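Local structure of putative oxygenase (4XAA) at residues A[125-130]-A[194-199]. The protein is probably an iron- and 2-oxoglutarate-dependent oxygenase of orthosomycin biosynthesis, built on a double-stranded beta-helix. Sequence-based numbering, arbitrary orientation.
Sequences HRDRVN and LVHGSG. With NI (nickel (II) ion), chain B.
A nickel ion joins the two segments, held by His125 NE2 at 2.2 Å, Asp127 OD1 at 2.3 Å and His196 NE2 at 2.2 Å, with three waters, water 2 distant at 2.6 Å, completing six ligands. Imidazole suits the site because an unprotonated NE2 can face a cation while ND1 remains available as a donor. The two rings are neither stacked nor edge-to-face: they converge obliquely on the metal, their planes 61° apart. Asp127 brings the negative charge. Its OD1 lies at the edge of both rings, and the carboxylate is turned 77° from the His196 ring. OD2 does not bind nickel; it accepts a hydrogen bond from water 1, itself a ligand, and is hydrogen-bonded to His190 NE2, which fixes the carboxylate's rotation.

This is the His-X-Asp...His facial triad of the cupin-like double-stranded beta-helix, where Fe(II) would be expected in the working enzyme; the water positions are consistent with sites for 2-oxoglutarate and oxygen, as in relatives.

Behind the metal, His125 and His196 form an antiparallel hydrogen-bonded pair: His125 N donates to His196 O, and His196 N to His125 O, each 3.0 Å. Paired directly, both project from the same face of the sheet, and chi1 of 66° in each, CG between backbone N and carbonyl carbon, turns NE2 to the metal. His196 ND1 donates a hydrogen bond to Leu194 O at 2.6 Å, in the ring plane though above the carbonyl plane, while His125 ND1 hydrogen-bonds to Pro123 O; both fix ring rotation and probably strengthen NE2 as a ligand. Farther out, the long aliphatic chain of Arg126 crosses a Val195 methyl, CG to CG2 at 3.8 Å, while its guanidinium, rich in N-H groups, serves carbonyl oxygens of Arg193, Leu162 and Pro163.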
ATOM      1  N   HIS A 125       2.252  -3.781  12.112  1.00 43.95           N
ATOM      2  CA  HIS A 125       3.490  -4.461  11.769  1.00 40.39           C
ATOM      3  C   HIS A 125       4.490  -3.485  11.183  1.00 39.04           C
ATOM      4  O   HIS A 125       4.162  -2.325  10.919  1.00 41.07           O
ATOM      5  CB  HIS A 125       3.233  -5.592  10.772  1.00 36.02           C
ATOM      6  CG  HIS A 125       2.755  -5.125   9.434  1.00 42.62           C
ATOM      7  ND1 HIS A 125       1.423  -4.910   9.150  1.00 40.20           N
ATOM      8  CD2 HIS A 125       3.430  -4.849   8.292  1.00 35.55           C
ATOM      9  CE1 HIS A 125       1.300  -4.527   7.893  1.00 36.22           C
ATOM     10  NE2 HIS A 125       2.501  -4.487   7.351  1.00 35.13           N
ATOM     11  N   ARG A 126       5.714  -3.968  11.015  1.00 35.05           N
ATOM     12  CA  ARG A 126       6.739  -3.297  10.247  1.00 34.91           C
ATOM     13  C   ARG A 126       6.944  -4.199   9.065  1.00 38.97           C
ATOM     14  O   ARG A 126       6.991  -5.417   9.238  1.00 41.85           O
ATOM     15  CB  ARG A 126       8.033  -3.106  11.049  1.00 35.47           C
ATOM     16  CG  ARG A 126       7.799  -2.460  12.419  1.00 37.13           C
ATOM     17  CD  ARG A 126       9.065  -2.344  13.239  1.00 33.41           C
ATOM     18  NE  ARG A 126       9.758  -1.101  12.948  1.00 41.45           N
ATOM     19  CZ  ARG A 126      10.926  -0.760  13.476  1.00 43.02           C
ATOM     20  NH1 ARG A 126      11.534  -1.591  14.314  1.00 39.71           N
ATOM     21  NH2 ARG A 126      11.487   0.409  13.161  1.00 42.03           N
ATOM     22  N   ASP A 127       7.028  -3.628   7.867  1.00 35.73           N
ATOM     23  CA  ASP A 127       7.230  -4.424   6.664  1.00 38.81           C
ATOM     24  C   ASP A 127       8.598  -5.123   6.667  1.00 39.88           C
ATOM     25  O   ASP A 127       8.677  -6.327   6.465  1.00 42.28           O
ATOM     26  CB  ASP A 127       7.071  -3.548   5.422  1.00 39.26           C
ATOM     27  CG  ASP A 127       5.633  -3.178   5.160  1.00 39.16           C
ATOM     28  OD1 ASP A 127       4.738  -3.930   5.592  1.00 39.63           O
ATOM     29  OD2 ASP A 127       5.388  -2.138   4.522  1.00 41.46           O
ATOM     30  N   ARG A 128       9.665  -4.365   6.910  1.00 42.79           N
ATOM     31  CA  ARG A 128      11.022  -4.919   7.016  1.00 43.70           C
ATOM     32  C   ARG A 128      11.828  -4.150   8.056  1.00 44.80           C
ATOM     33  O   ARG A 128      11.633  -2.938   8.214  1.00 43.17           O
ATOM     34  CB  ARG A 128      11.768  -4.843   5.677  1.00 48.93           C
ATOM     35  CG  ARG A 128      11.286  -5.767   4.588  1.00 50.40           C
ATOM     36  CD  ARG A 128      12.475  -6.277   3.820  1.00 48.62           C
ATOM     37  NE  ARG A 128      12.558  -5.708   2.484  1.00 52.69           N
ATOM     38  CZ  ARG A 128      13.691  -5.565   1.806  1.00 46.43           C
ATOM     39  NH1 ARG A 128      14.852  -5.928   2.348  1.00 41.37           N
ATOM     40  NH2 ARG A 128      13.658  -5.050   0.590  1.00 47.31           N
ATOM     41  N   VAL A 129      12.733  -4.833   8.757  1.00 45.50           N
ATOM     42  CA  VAL A 129      13.695  -4.127   9.601  1.00 44.37           C
ATOM     43  C   VAL A 129      15.138  -4.554   9.351  1.00 46.25           C
ATOM     44  O   VAL A 129      16.020  -4.201  10.134  1.00 47.83           O
ATOM     45  CB  VAL A 129      13.407  -4.301  11.104  1.00 42.93           C
ATOM     46  CG1 VAL A 129      12.029  -3.761  11.446  1.00 44.18           C
ATOM     47  CG2 VAL A 129      13.557  -5.753  11.512  1.00 42.91           C
ATOM     48  N   ASN A 130      15.385  -5.285   8.263  1.00 42.65           N
ATOM     49  CA  ASN A 130      16.749  -5.670   7.915  1.00 42.83           C
ATOM     50  C   ASN A 130      17.411  -4.641   6.993  1.00 45.32           C
ATOM     51  O   ASN A 130      18.473  -4.889   6.411  1.00 48.78           O
ATOM     52  CB  ASN A 130      16.765  -7.057   7.269  1.00 44.57           C
ATOM     53  CG  ASN A 130      16.081  -7.080   5.916  1.00 53.03           C
ATOM     54  OD1 ASN A 130      15.266  -6.205   5.591  1.00 52.57           O
ATOM     55  ND2 ASN A 130      16.403  -8.084   5.117  1.00 50.98           N
ATOM     56  N   LEU A 194       8.257   1.330   8.946  1.00 43.74           N
ATOM     57  CA  LEU A 194       7.211   2.059   9.636  1.00 41.56           C
ATOM     58  C   LEU A 194       6.218   1.113  10.319  1.00 38.22           C
ATOM     59  O   LEU A 194       5.790   0.114   9.741  1.00 36.13           O
ATOM     60  CB  LEU A 194       6.488   2.983   8.655  1.00 35.75           C
ATOM     61  CG  LEU A 194       5.297   3.774   9.192  1.00 38.07           C
ATOM     62  CD1 LEU A 194       5.757   4.993   9.982  1.00 35.07           C
ATOM     63  CD2 LEU A 194       4.390   4.174   8.034  1.00 39.04           C
ATOM     64  N   VAL A 195       5.858   1.437  11.558  1.00 40.12           N
ATOM     65  CA  VAL A 195       4.793   0.716  12.256  1.00 39.76           C
ATOM     66  C   VAL A 195       3.458   1.203  11.711  1.00 38.77           C
ATOM     67  O   VAL A 195       3.160   2.389  11.757  1.00 35.50           O
ATOM     68  CB  VAL A 195       4.863   0.918  13.760  1.00 34.23           C
ATOM     69  CG1 VAL A 195       3.699   0.219  14.433  1.00 43.17           C
ATOM     70  CG2 VAL A 195       6.175   0.412  14.276  1.00 34.85           C
ATOM     71  N   HIS A 196       2.681   0.283  11.155  1.00 41.82           N
ATOM     72  CA  HIS A 196       1.494   0.650  10.401  1.00 40.81           C
ATOM     73  C   HIS A 196       0.537  -0.525  10.315  1.00 44.39           C
ATOM     74  O   HIS A 196       0.931  -1.676  10.498  1.00 40.07           O
ATOM     75  CB  HIS A 196       1.870   1.133   8.996  1.00 36.91           C
ATOM     76  CG  HIS A 196       2.465   0.067   8.127  1.00 41.07           C
ATOM     77  ND1 HIS A 196       3.784  -0.327   8.225  1.00 39.24           N
ATOM     78  CD2 HIS A 196       1.920  -0.691   7.144  1.00 36.54           C
ATOM     79  CE1 HIS A 196       4.023  -1.284   7.347  1.00 35.60           C
ATOM     80  NE2 HIS A 196       2.909  -1.522   6.679  1.00 39.75           N
ATOM     81  N   GLY A 197      -0.727  -0.209  10.053  1.00 48.13           N
ATOM     82  CA  GLY A 197      -1.775  -1.197   9.872  1.00 42.93           C
ATOM     83  C   GLY A 197      -2.931  -0.528   9.158  1.00 46.03           C
ATOM     84  O   GLY A 197      -2.759   0.528   8.548  1.00 46.94           O
ATOM     85  N   SER A 198      -4.107  -1.136   9.216  1.00 45.19           N
ATOM     86  CA  SER A 198      -5.314  -0.504   8.690  1.00 49.69           C
ATOM     87  C   SER A 198      -6.517  -1.148   9.363  1.00 50.21           C
ATOM     88  O   SER A 198      -6.495  -2.336   9.660  1.00 47.59           O
ATOM     89  CB  SER A 198      -5.397  -0.636   7.160  1.00 47.62           C
ATOM     90  OG  SER A 198      -5.404  -2.002   6.746  1.00 47.82           O
ATOM     91  N   GLY A 199      -7.561  -0.376   9.627  1.00 48.94           N
ATOM     92  CA  GLY A 199      -8.710  -0.937  10.310  1.00 46.24           C
ATOM     93  C   GLY A 199      -9.591  -1.764   9.396  1.00 43.14           C
ATOM     94  O   GLY A 199      -9.287  -1.945   8.220  1.00 50.25           O
TER
HETATM   95 NI    NI B 301       2.530  -3.335   5.415  1.00 58.16          NI
HETATM   96  O   HOH W   1       2.859  -2.236   3.512  1.00 37.10           O
HETATM   97  O   HOH W   2       0.055  -3.415   4.774  1.00 41.74           O
HETATM   98  O   HOH W   3       1.606  -4.936   3.951  1.00 46.79           O